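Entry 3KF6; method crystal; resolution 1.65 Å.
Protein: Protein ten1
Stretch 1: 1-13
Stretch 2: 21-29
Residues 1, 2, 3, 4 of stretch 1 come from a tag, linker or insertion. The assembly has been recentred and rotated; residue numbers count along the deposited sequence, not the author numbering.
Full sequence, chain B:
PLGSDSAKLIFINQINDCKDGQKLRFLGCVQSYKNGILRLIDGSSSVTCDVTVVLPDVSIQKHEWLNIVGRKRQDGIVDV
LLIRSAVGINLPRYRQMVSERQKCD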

# COMPACT_ATOMS: atom_id res chain seq x y z
N PRO B 1 2.99 -15.25 3.44
CA PRO B 1 2.59 -15.21 4.87
C PRO B 1 1.67 -14.03 5.17
O PRO B 1 0.97 -14.02 6.18
CB PRO B 1 3.88 -15.11 5.67
CG PRO B 1 4.87 -15.79 4.73
CD PRO B 1 4.45 -15.32 3.32
N LEU B 2 1.69 -13.04 4.29
CA LEU B 2 0.85 -11.86 4.47
C LEU B 2 -0.56 -12.10 3.94
O LEU B 2 -1.52 -11.52 4.44
CB LEU B 2 1.46 -10.66 3.75
CG LEU B 2 2.82 -10.14 4.23
CD1 LEU B 2 3.21 -8.92 3.41
CD2 LEU B 2 2.73 -9.78 5.70
N GLY B 3 -0.69 -12.95 2.93
CA GLY B 3 -1.99 -13.21 2.34
C GLY B 3 -2.19 -12.23 1.21
O GLY B 3 -1.51 -11.20 1.16
N SER B 4 -3.12 -12.52 0.31
CA SER B 4 -3.37 -11.66 -0.83
C SER B 4 -4.41 -10.58 -0.58
O SER B 4 -4.74 -9.82 -1.49
CB SER B 4 -3.79 -12.51 -2.03
OG SER B 4 -2.80 -13.48 -2.33
N ASP B 5 -4.93 -10.49 0.63
CA ASP B 5 -5.93 -9.48 0.93
C ASP B 5 -5.28 -8.12 1.17
O ASP B 5 -4.15 -8.03 1.64
CB ASP B 5 -6.79 -9.90 2.13
CG ASP B 5 -5.97 -10.29 3.36
OD1 ASP B 5 -4.90 -10.91 3.20
OD2 ASP B 5 -6.41 -10.00 4.49
N SER B 6 -6.01 -7.06 0.82
CA SER B 6 -5.54 -5.69 0.98
C SER B 6 -5.86 -5.19 2.38
O SER B 6 -6.95 -5.41 2.90
CB SER B 6 -6.22 -4.79 -0.06
OG SER B 6 -5.81 -3.44 0.08
N ALA B 7 -4.89 -4.50 2.99
CA ALA B 7 -5.08 -3.98 4.33
C ALA B 7 -6.02 -2.77 4.38
O ALA B 7 -6.09 -1.99 3.43
CB ALA B 7 -3.72 -3.61 4.94
N LYS B 8 -6.77 -2.66 5.47
CA LYS B 8 -7.66 -1.52 5.67
C LYS B 8 -6.85 -0.49 6.45
O LYS B 8 -6.38 -0.76 7.56
CB LYS B 8 -8.89 -1.91 6.49
CG LYS B 8 -10.02 -2.49 5.68
CD LYS B 8 -11.18 -2.92 6.57
CE LYS B 8 -11.73 -1.77 7.40
NZ LYS B 8 -12.77 -2.25 8.37
N LEU B 9 -6.68 0.69 5.86
CA LEU B 9 -5.93 1.77 6.50
C LEU B 9 -6.84 2.47 7.49
O LEU B 9 -7.81 3.12 7.10
CB LEU B 9 -5.43 2.75 5.43
CG LEU B 9 -4.58 3.93 5.89
CD1 LEU B 9 -3.30 3.43 6.54
CD2 LEU B 9 -4.27 4.80 4.68
N ILE B 10 -6.51 2.36 8.78
CA ILE B 10 -7.34 2.95 9.82
C ILE B 10 -6.54 3.58 10.96
O ILE B 10 -5.32 3.53 10.98
CB ILE B 10 -8.24 1.88 10.46
CG1 ILE B 10 -7.36 0.80 11.09
CG2 ILE B 10 -9.16 1.27 9.42
CD1 ILE B 10 -8.13 -0.22 11.91
N PHE B 11 -7.26 4.16 11.92
CA PHE B 11 -6.63 4.74 13.10
C PHE B 11 -6.76 3.67 14.17
O PHE B 11 -7.62 2.80 14.08
CB PHE B 11 -7.36 6.00 13.56
CG PHE B 11 -7.29 7.14 12.59
CD1 PHE B 11 -8.38 7.44 11.79
CD2 PHE B 11 -6.13 7.90 12.48
CE1 PHE B 11 -8.32 8.49 10.87
CE2 PHE B 11 -6.06 8.95 11.57
CZ PHE B 11 -7.16 9.25 10.76
N ILE B 12 -5.92 3.73 15.19
CA ILE B 12 -6.00 2.75 16.26
C ILE B 12 -7.38 2.77 16.91
O ILE B 12 -7.91 1.72 17.26
CB ILE B 12 -4.90 3.00 17.32
CG1 ILE B 12 -3.55 2.55 16.75
CG2 ILE B 12 -5.23 2.24 18.61
CD1 ILE B 12 -2.38 2.78 17.69
N ASN B 13 -7.96 3.96 17.04
CA ASN B 13 -9.28 4.08 17.65
C ASN B 13 -10.40 3.41 16.85
O ASN B 13 -11.54 3.35 17.31
CB ASN B 13 -9.63 5.56 17.88
CG ASN B 13 -9.73 6.35 16.59
OD1 ASN B 13 -10.47 5.99 15.67
ND2 ASN B 13 -8.99 7.46 16.51
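Stretch 2 (21-29) GQKLRFLGC

A short parallel pairing of strands illustrates a general principle: backbone hydrogen bonds fix the register, and side-chain rotamers then decide how far the contact extends beyond it. In Protein ten1, residues 23 to 29 form an extended strand that runs in the same direction as the first stretch and pairs with it around Lys8 and Leu9. Lys8 lies beside Leu24, with their CA atoms 4.7 Å apart, and Leu9 beside Arg25, with CA atoms 4.8 Å apart; by Ile10 and Phe26 the CA separation has opened to 5.5 Å.

Three nearly straight hydrogen bonds hold this register. Lys8 N donates to Lys23 O at 3.0 Å, Arg25 N to Lys8 O at 2.9 Å, and Ile10 N to Arg25 O at 3.0 Å. Lys8 thus brackets Leu24, and Arg25 brackets Leu9, in the manner typical of parallel sheets. The same carbonyls receive CA-H...O contacts, from Leu24 CA to Lys8 O and from Leu9 CA to Arg25 O, both at 3.5 Å.

Alternation along the strands puts Lys8 and Leu24 on one face of the sheet and Leu9 and Arg25 on the other. Arg25 is extended, with chi1, chi2 and chi3 all t, and its CD lies 3.9 Å from Leu9 CD1; its guanidinium is hydrogen-bonded elsewhere in the structure. Leu9, with chi1 t and chi2 p, brings the end of its side chain nearer the partner strand than its CA-to-CB direction would suggest.

The most instructive side chain is Lys23, which has the largest covered area of any residue in the contact. Its CA-to-CB bond points toward the first stretch, and chi1, chi2 and chi4 are t, so that a single m turn at chi3 interrupts an otherwise extended chain. The ammonium thereby reaches the loop preceding the strand, where NZ donates to Leu2 O at 2.6 Å and Asp5 O at 2.9 Å, and forms a salt bridge with Asp5 OD1 at 3.1 Å. Leu2 belongs to the expression tag, so its share in this cluster is a feature of the construct. The p rotamer of Asp5 accompanies a second link: a water joins its OD2, at 2.7 Å, to Lys23 N, at 2.9 Å. Closer to the backbone, Ala7 CB packs 3.7 Å from Lys23 CG.

Beyond the paired residues, apolar side chains and water continue the contact. Ile10, with chi1 p and chi2 t, extends CD1 to 3.9 Å from Leu24 CD2. Ile12 adopts m and t; its CG1 approaches Phe26 CD2 at 3.6 Å, while its CD1 lies 3.7 Å from Gly28 CA. A CB on Gly28 would fall 3.0 Å from Ile12 CD1, a clash, so the absence of a side chain there makes room for the isoleucine tip. Here waters bridge the backbones: one links Ile10 O to Leu27 N, another Ile12 N to Leu27 O.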

# COMPACT_ATOMS: atom_id res chain seq x y z
N GLY B 21 -9.77 -11.15 12.13
CA GLY B 21 -9.22 -11.82 10.96
C GLY B 21 -8.94 -10.85 9.83
O GLY B 21 -8.27 -11.18 8.85
N GLN B 22 -9.45 -9.64 9.96
CA GLN B 22 -9.28 -8.61 8.96
C GLN B 22 -7.87 -8.02 9.01
O GLN B 22 -7.34 -7.75 10.09
CB GLN B 22 -10.32 -7.53 9.22
CG GLN B 22 -10.40 -6.40 8.24
CD GLN B 22 -11.55 -5.49 8.58
OE1 GLN B 22 -12.71 -5.89 8.52
NE2 GLN B 22 -11.23 -4.27 8.98
N LYS B 23 -7.25 -7.83 7.84
CA LYS B 23 -5.91 -7.25 7.79
C LYS B 23 -6.04 -5.75 7.94
O LYS B 23 -6.83 -5.11 7.24
CB LYS B 23 -5.23 -7.58 6.47
CG LYS B 23 -3.81 -7.01 6.36
CD LYS B 23 -3.15 -7.35 5.03
CE LYS B 23 -2.91 -8.85 4.89
NZ LYS B 23 -2.29 -9.20 3.57
N LEU B 24 -5.25 -5.17 8.84
CA LEU B 24 -5.32 -3.74 9.12
C LEU B 24 -3.95 -3.08 9.05
O LEU B 24 -2.94 -3.70 9.35
CB LEU B 24 -5.87 -3.51 10.52
CG LEU B 24 -7.14 -4.26 10.94
CD1 LEU B 24 -7.37 -4.08 12.44
CD2 LEU B 24 -8.32 -3.74 10.14
N ARG B 25 -3.93 -1.81 8.67
CA ARG B 25 -2.68 -1.05 8.67
C ARG B 25 -2.92 0.21 9.49
O ARG B 25 -3.89 0.93 9.26
CB ARG B 25 -2.23 -0.67 7.26
CG ARG B 25 -1.03 0.27 7.33
CD ARG B 25 -0.53 0.74 5.98
NE ARG B 25 0.36 1.89 6.15
CZ ARG B 25 1.12 2.39 5.18
NH1 ARG B 25 1.10 1.84 3.97
NH2 ARG B 25 1.88 3.45 5.42
N PHE B 26 -2.04 0.47 10.45
CA PHE B 26 -2.18 1.65 11.29
C PHE B 26 -0.85 2.11 11.86
O PHE B 26 0.14 1.37 11.87
CB PHE B 26 -3.17 1.38 12.44
CG PHE B 26 -2.83 0.18 13.26
CD1 PHE B 26 -3.29 -1.08 12.90
CD2 PHE B 26 -2.03 0.30 14.40
CE1 PHE B 26 -2.96 -2.21 13.66
CE2 PHE B 26 -1.70 -0.82 15.16
CZ PHE B 26 -2.16 -2.08 14.79
N LEU B 27 -0.84 3.35 12.34
CA LEU B 27 0.35 3.96 12.92
C LEU B 27 0.12 4.07 14.43
O LEU B 27 -0.98 4.41 14.87
CB LEU B 27 0.56 5.34 12.30
CG LEU B 27 1.69 6.22 12.83
CD1 LEU B 27 3.04 5.57 12.56
CD2 LEU B 27 1.62 7.59 12.15
N GLY B 28 1.15 3.78 15.21
CA GLY B 28 1.00 3.86 16.65
C GLY B 28 2.29 4.27 17.35
O GLY B 28 3.38 4.10 16.80
N CYS B 29 2.15 4.79 18.56
CA CYS B 29 3.28 5.24 19.36
C CYS B 29 3.60 4.21 20.44
O CYS B 29 2.72 3.79 21.19
CB CYS B 29 2.94 6.59 19.98
SG CYS B 29 4.29 7.35 20.86
O HOH W 1 -8.60 -8.76 5.39
O HOH W 2 -8.71 -5.67 5.23
O HOH W 3 -3.17 4.94 11.65
O HOH W 4 -3.50 5.39 14.62